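PDB 6QVI: ComZ from Thermus thermophilus, which probably serves as a DNA receptor at the tip of the pilus during natural transformation, being a competence-associated pilin. Local coordinates for residues A[70-74]-A[97-102]; A[126-132]-A[515-521]. Numbering follows the deposited sequence.

Contact 1 (A[70-74]-A[97-102]); sequences FVNNR and TLYKDA
The segment 70-74 folds back over the end of strand 90-100. N73, K100 and F70 carry most of the interface. V71 and R74 are joined by two backbone hydrogen bonds, V71 N to R74 O (3.0 Å) and R74 N to V71 O (2.9 Å). Between them N72 (49/54) and N73 (51/31) are both left-handed, close to a type III' turn. This tight two-residue turn leads into strand 74-76, at the edge of the antiparallel sheet of the pseudopilin-like domain. R74 and Y99 form an antiparallel non-hydrogen-bonded pair, CA to CA 4.5 Å. One residue on, K100 N donates to N73 O at 3.2 Å. N73 OD1 also lies 3.5 Å from K100 CG. The CA-to-CB bond of F70 (chi1 m) points toward the strand, and at the ring edge F70 CE2 is 3.6 Å from L98 O. K100 (chi1 p) lies over one ring face, with its CB 4.1 Å from the F70 centroid, a CH-pi contact. F70 CZ packs 3.7 Å from L98 CD2. The K100 amine bonds A56 O. Strand 90-100 is flanked by strand 74-76, which follows this turn, and by strand 107-115, whose F108 touches both F70 and K100.

Contact 2 (A[126-132]-A[515-521]); sequences TFRISNS and KPVFQVL
Here strand 517-529 is added to strand 120-130 as the last strand of the antiparallel sheet of the pseudopilin-like domain. Strand 126-130 and strand 517-521 run at 154° to each other, with axes 4.5 Å apart at closest approach. F127 pairs with V520 and I129 with F518 as non-hydrogen-bonded pairs, CA to CA 4.5 and 4.6 Å. R128 with Q519 and S130 with V517 are hydrogen-bonded pairs, at 5.3 and 5.0 Å. All four backbone bonds of these pairs are made. R128 N donates to Q519 O (2.9 Å) and Q519 N to R128 O (3.0 Å). S130 N donates to V517 O (2.9 Å) and V517 N to S130 O (2.9 Å). Beyond them, L521 N reaches T126 O at 2.7 Å. F127 and I129 bond instead through their backbones to F108 and Q106, on the far side of strand 126-130.

F127 (chi1 m), I129 (chi1 m), F518 (chi1 t) and V520 share one face. F518 lies between its neighbours: its CZ is 3.6 Å from F127 CD2, and its CE1 is 3.6 Å from I129 CD1. F33 of helix 12-40 meets the F518 ring edge-to-face, so this face is the one that looks to the helix. The other face carries R128 and V517, with R128 CG 3.5 Å from V517 CG1. The guanidinium of R128 has a long, weak ion pair with D104. S132 OG bonds E40 of the helix. S130, with chi1 p, places its OG to donate to K515 O at 2.8 Å.

In the fold
The chain begins with helix 12-40, which packs on the sheet reached by both contacts. Contact 1 then closes a short loop: 22 residues separate its segments, and they run along strands 74-76 and 78-84 and turn back into strand 90-100. The chain continues through strand 107-115 into strand 120-130, where contact 2 opens. Its 382-residue excursion holds the beta-solenoid domain, and the chain returns in strand 517-529. The contacts are therefore in series and neither nests in the other. The centres of contacts 1 and 2 lie about 16 Å apart, with strand 107-115 between them. Contact 1 ties in the first edge of the sheet. Contact 2 brings both ends of the solenoid insertion together.

Contact 1 (A[70-74]-A[97-102])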
loop_
_atom_site.group_PDB
_atom_site.type_symbol
_atom_site.label_atom_id
_atom_site.label_comp_id
_atom_site.label_asym_id
_atom_site.label_seq_id
_atom_site.Cartn_x
_atom_site.Cartn_y
_atom_site.Cartn_z
ATOM N N PHE A 70 -24.657 -7.691 -6.818
ATOM C CA PHE A 70 -25.971 -7.187 -6.606
ATOM C C PHE A 70 -26.668 -7.262 -7.917
ATOM O O PHE A 70 -26.103 -6.891 -8.894
ATOM C CB PHE A 70 -25.879 -5.717 -6.269
ATOM C CG PHE A 70 -25.545 -5.428 -4.854
ATOM C CD1 PHE A 70 -24.274 -5.122 -4.489
ATOM C CD2 PHE A 70 -26.507 -5.419 -3.910
ATOM C CE1 PHE A 70 -23.962 -4.842 -3.195
ATOM C CE2 PHE A 70 -26.215 -5.142 -2.612
ATOM C CZ PHE A 70 -24.938 -4.849 -2.253
ATOM N N VAL A 71 -27.909 -7.708 -7.922
ATOM C CA VAL A 71 -28.686 -7.736 -9.137
ATOM C C VAL A 71 -29.772 -6.719 -8.947
ATOM O O VAL A 71 -30.522 -6.762 -8.007
ATOM C CB VAL A 71 -29.293 -9.090 -9.414
ATOM C CG1 VAL A 71 -29.708 -9.163 -10.856
ATOM C CG2 VAL A 71 -28.286 -10.166 -9.123
ATOM N N ASN A 72 -29.815 -5.777 -9.849
ATOM C CA ASN A 72 -30.766 -4.681 -9.782
ATOM C C ASN A 72 -30.709 -4.100 -8.404
ATOM O O ASN A 72 -31.693 -4.059 -7.720
ATOM C CB ASN A 72 -32.169 -5.133 -10.100
ATOM C CG ASN A 72 -32.347 -5.437 -11.540
ATOM O OD1 ASN A 72 -31.909 -4.688 -12.387
ATOM N ND2 ASN A 72 -32.996 -6.532 -11.831
ATOM N N ASN A 73 -29.519 -3.730 -7.963
ATOM C CA ASN A 73 -29.261 -3.204 -6.643
ATOM C C ASN A 73 -29.794 -3.986 -5.462
ATOM O O ASN A 73 -30.015 -3.407 -4.445
ATOM C CB ASN A 73 -29.759 -1.785 -6.535
ATOM C CG ASN A 73 -29.187 -0.897 -7.585
ATOM O OD1 ASN A 73 -27.989 -0.830 -7.763
ATOM N ND2 ASN A 73 -30.049 -0.204 -8.291
ATOM N N ARG A 74 -29.904 -5.295 -5.536
ATOM C CA ARG A 74 -30.459 -6.031 -4.453
ATOM C C ARG A 74 -29.740 -7.353 -4.309
ATOM O O ARG A 74 -29.303 -7.928 -5.265
ATOM C CB ARG A 74 -31.942 -6.186 -4.748
ATOM C CG ARG A 74 -32.629 -7.438 -4.270
ATOM C CD ARG A 74 -33.956 -7.632 -4.973
ATOM N NE ARG A 74 -34.292 -9.038 -5.094
ATOM C CZ ARG A 74 -34.920 -9.740 -4.167
ATOM N NH1 ARG A 74 -35.300 -9.178 -3.046
ATOM N NH2 ARG A 74 -35.179 -11.011 -4.360
ATOM N N THR A 97 -32.639 -8.878 3.224
ATOM C CA THR A 97 -32.245 -8.440 1.894
ATOM C C THR A 97 -31.360 -7.223 2.045
ATOM O O THR A 97 -31.615 -6.363 2.895
ATOM C CB THR A 97 -33.446 -8.068 1.010
ATOM O OG1 THR A 97 -34.372 -9.158 0.961
ATOM C CG2 THR A 97 -32.987 -7.790 -0.386
ATOM N N LEU A 98 -30.310 -7.170 1.221
ATOM C CA LEU A 98 -29.340 -6.083 1.226
ATOM C C LEU A 98 -29.492 -5.303 -0.065
ATOM O O LEU A 98 -29.458 -5.894 -1.148
ATOM C CB LEU A 98 -27.911 -6.619 1.352
ATOM C CG LEU A 98 -26.866 -5.499 1.239
ATOM C CD1 LEU A 98 -27.103 -4.499 2.343
ATOM C CD2 LEU A 98 -25.433 -6.027 1.265
ATOM N N TYR A 99 -29.709 -3.997 0.055
ATOM C CA TYR A 99 -29.906 -3.117 -1.092
ATOM C C TYR A 99 -28.826 -2.043 -1.147
ATOM O O TYR A 99 -28.526 -1.403 -0.129
ATOM C CB TYR A 99 -31.277 -2.437 -1.013
ATOM C CG TYR A 99 -32.424 -3.386 -0.868
ATOM C CD1 TYR A 99 -32.836 -3.816 0.389
ATOM C CD2 TYR A 99 -33.123 -3.828 -1.977
ATOM C CE1 TYR A 99 -33.903 -4.671 0.534
ATOM C CE2 TYR A 99 -34.195 -4.670 -1.847
ATOM C CZ TYR A 99 -34.596 -5.095 -0.594
ATOM O OH TYR A 99 -35.674 -5.985 -0.505
ATOM N N LYS A 100 -28.277 -1.811 -2.330
ATOM C CA LYS A 100 -27.335 -0.715 -2.505
ATOM C C LYS A 100 -28.031 0.463 -3.165
ATOM O O LYS A 100 -28.964 0.296 -3.954
ATOM C CB LYS A 100 -26.102 -1.128 -3.310
ATOM C CG LYS A 100 -26.234 -0.967 -4.791
ATOM C CD LYS A 100 -24.978 -1.452 -5.477
ATOM C CE LYS A 100 -24.454 -0.417 -6.412
ATOM N NZ LYS A 100 -23.582 -1.110 -7.382
ATOM N N ASP A 101 -27.575 1.658 -2.812
ATOM C CA ASP A 101 -28.093 2.882 -3.403
ATOM C C ASP A 101 -27.629 3.033 -4.841
ATOM O O ASP A 101 -26.455 2.825 -5.156
ATOM C CB ASP A 101 -27.614 4.080 -2.583
ATOM C CG ASP A 101 -28.397 5.347 -2.878
ATOM O OD1 ASP A 101 -29.332 5.671 -2.103
ATOM O OD2 ASP A 101 -28.068 6.024 -3.882
ATOM N N ALA A 102 -28.549 3.446 -5.714
ATOM C CA ALA A 102 -28.184 3.604 -7.116
ATOM C C ALA A 102 -27.143 4.706 -7.291
ATOM O O ALA A 102 -26.207 4.556 -8.085
ATOM C CB ALA A 102 -29.421 3.898 -7.958
#

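Contact 2 (A[126-132]-A[515-521])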
loop_
_atom_site.group_PDB
_atom_site.type_symbol
_atom_site.label_atom_id
_atom_site.label_comp_id
_atom_site.label_asym_id
_atom_site.label_seq_id
_atom_site.Cartn_x
_atom_site.Cartn_y
_atom_site.Cartn_z
ATOM N N THR A 126 -30.000 1.844 7.387
ATOM C CA THR A 126 -29.158 2.377 6.338
ATOM C C THR A 126 -27.773 2.677 6.899
ATOM O O THR A 126 -27.637 3.431 7.874
ATOM C CB THR A 126 -29.723 3.667 5.769
ATOM O OG1 THR A 126 -30.960 3.388 5.118
ATOM C CG2 THR A 126 -28.727 4.250 4.758
ATOM N N PHE A 127 -26.752 2.166 6.215
ATOM C CA PHE A 127 -25.369 2.391 6.586
ATOM C C PHE A 127 -24.642 3.168 5.507
ATOM O O PHE A 127 -24.975 3.093 4.327
ATOM C CB PHE A 127 -24.628 1.092 6.818
ATOM C CG PHE A 127 -25.346 0.141 7.645
ATOM C CD1 PHE A 127 -26.320 -0.669 7.094
ATOM C CD2 PHE A 127 -25.053 0.038 8.993
ATOM C CE1 PHE A 127 -26.997 -1.578 7.876
ATOM C CE2 PHE A 127 -25.743 -0.860 9.779
ATOM C CZ PHE A 127 -26.708 -1.674 9.213
ATOM N N ARG A 128 -23.521 3.730 5.894
ATOM C CA ARG A 128 -22.621 4.356 4.966
ATOM C C ARG A 128 -21.374 3.576 5.273
ATOM O O ARG A 128 -20.932 3.554 6.378
ATOM C CB ARG A 128 -22.436 5.808 5.279
ATOM C CG ARG A 128 -21.008 6.256 5.136
ATOM C CD ARG A 128 -20.903 7.495 4.287
ATOM N NE ARG A 128 -21.845 8.512 4.696
ATOM C CZ ARG A 128 -22.492 9.281 3.840
ATOM N NH1 ARG A 128 -22.281 9.130 2.541
ATOM N NH2 ARG A 128 -23.345 10.190 4.281
ATOM N N ILE A 129 -20.832 2.904 4.286
ATOM C CA ILE A 129 -19.676 2.038 4.461
ATOM C C ILE A 129 -18.630 2.381 3.420
ATOM O O ILE A 129 -18.906 2.336 2.215
ATOM C CB ILE A 129 -20.022 0.547 4.350
ATOM C CG1 ILE A 129 -21.211 0.209 5.259
ATOM C CG2 ILE A 129 -18.790 -0.315 4.655
ATOM C CD1 ILE A 129 -21.573 -1.242 5.144
ATOM N N SER A 130 -17.409 2.688 3.882
ATOM C CA SER A 130 -16.291 2.913 2.978
ATOM C C SER A 130 -15.050 2.259 3.565
ATOM O O SER A 130 -14.852 2.281 4.786
ATOM C CB SER A 130 -16.113 4.414 2.724
ATOM O OG SER A 130 -15.691 5.096 3.890
ATOM N N ASN A 131 -14.262 1.611 2.709
ATOM C CA ASN A 131 -13.039 0.947 3.157
ATOM C C ASN A 131 -11.791 1.828 3.003
ATOM O O ASN A 131 -11.776 2.837 2.291
ATOM C CB ASN A 131 -12.858 -0.367 2.388
ATOM C CG ASN A 131 -13.792 -1.473 2.893
ATOM O OD1 ASN A 131 -13.542 -2.077 3.942
ATOM N ND2 ASN A 131 -14.894 -1.720 2.158
ATOM N N SER A 132 -10.722 1.440 3.695
ATOM C CA SER A 132 -9.495 2.220 3.569
ATOM C C SER A 132 -8.960 2.117 2.158
ATOM O O SER A 132 -8.532 3.123 1.568
ATOM C CB SER A 132 -8.430 1.781 4.579
ATOM O OG SER A 132 -8.704 2.294 5.874
ATOM N N LYS A 515 -11.013 7.014 3.647
ATOM C CA LYS A 515 -11.145 6.877 5.099
ATOM C C LYS A 515 -12.067 5.704 5.458
ATOM O O LYS A 515 -13.035 5.444 4.751
ATOM C CB LYS A 515 -11.670 8.179 5.713
ATOM C CG LYS A 515 -10.591 8.919 6.513
ATOM C CD LYS A 515 -11.019 10.304 6.971
ATOM C CE LYS A 515 -10.281 10.696 8.258
ATOM N NZ LYS A 515 -10.950 11.800 8.996
ATOM N N PRO A 516 -11.754 4.948 6.513
ATOM C CA PRO A 516 -12.623 3.829 6.917
ATOM C C PRO A 516 -13.862 4.290 7.687
ATOM O O PRO A 516 -13.760 4.984 8.703
ATOM C CB PRO A 516 -11.698 2.967 7.783
ATOM C CG PRO A 516 -10.676 3.973 8.375
ATOM C CD PRO A 516 -10.520 5.046 7.324
ATOM N N VAL A 517 -15.046 3.898 7.206
ATOM C CA VAL A 517 -16.301 4.296 7.837
ATOM C C VAL A 517 -17.283 3.125 7.793
ATOM O O VAL A 517 -17.408 2.433 6.772
ATOM C CB VAL A 517 -16.890 5.561 7.167
ATOM C CG1 VAL A 517 -18.380 5.672 7.423
ATOM C CG2 VAL A 517 -16.196 6.789 7.702
ATOM N N PHE A 518 -17.922 2.866 8.936
ATOM C CA PHE A 518 -19.085 1.979 9.051
ATOM C C PHE A 518 -20.064 2.721 9.964
ATOM O O PHE A 518 -20.011 2.577 11.190
ATOM C CB PHE A 518 -18.702 0.588 9.580
ATOM C CG PHE A 518 -19.857 -0.322 9.648
ATOM C CD1 PHE A 518 -20.225 -1.105 8.556
ATOM C CD2 PHE A 518 -20.655 -0.329 10.794
ATOM C CE1 PHE A 518 -21.357 -1.940 8.630
ATOM C CE2 PHE A 518 -21.793 -1.134 10.877
ATOM C CZ PHE A 518 -22.154 -1.931 9.792
ATOM N N GLN A 519 -20.957 3.506 9.377
ATOM C CA GLN A 519 -21.789 4.374 10.188
ATOM C C GLN A 519 -23.278 4.172 9.893
ATOM O O GLN A 519 -23.683 4.088 8.730
ATOM C CB GLN A 519 -21.366 5.837 10.012
ATOM C CG GLN A 519 -22.475 6.788 10.360
ATOM C CD GLN A 519 -21.955 8.075 10.935
ATOM O OE1 GLN A 519 -21.519 8.098 12.099
ATOM N NE2 GLN A 519 -22.080 9.160 10.192
ATOM N N VAL A 520 -24.097 4.162 10.951
ATOM C CA VAL A 520 -25.543 3.984 10.815
ATOM C C VAL A 520 -26.178 5.339 10.556
ATOM O O VAL A 520 -26.101 6.232 11.406
ATOM C CB VAL A 520 -26.176 3.364 12.076
ATOM C CG1 VAL A 520 -27.690 3.435 11.948
ATOM C CG2 VAL A 520 -25.764 1.925 12.263
ATOM N N LEU A 521 -26.861 5.474 9.416
ATOM C CA LEU A 521 -27.510 6.736 9.080
ATOM C C LEU A 521 -28.958 6.778 9.534
ATOM O O LEU A 521 -29.496 7.862 9.771
ATOM C CB LEU A 521 -27.465 7.009 7.571
ATOM C CG LEU A 521 -26.101 7.166 6.868
ATOM C CD1 LEU A 521 -26.297 7.601 5.439
ATOM C CD2 LEU A 521 -25.169 8.119 7.597
#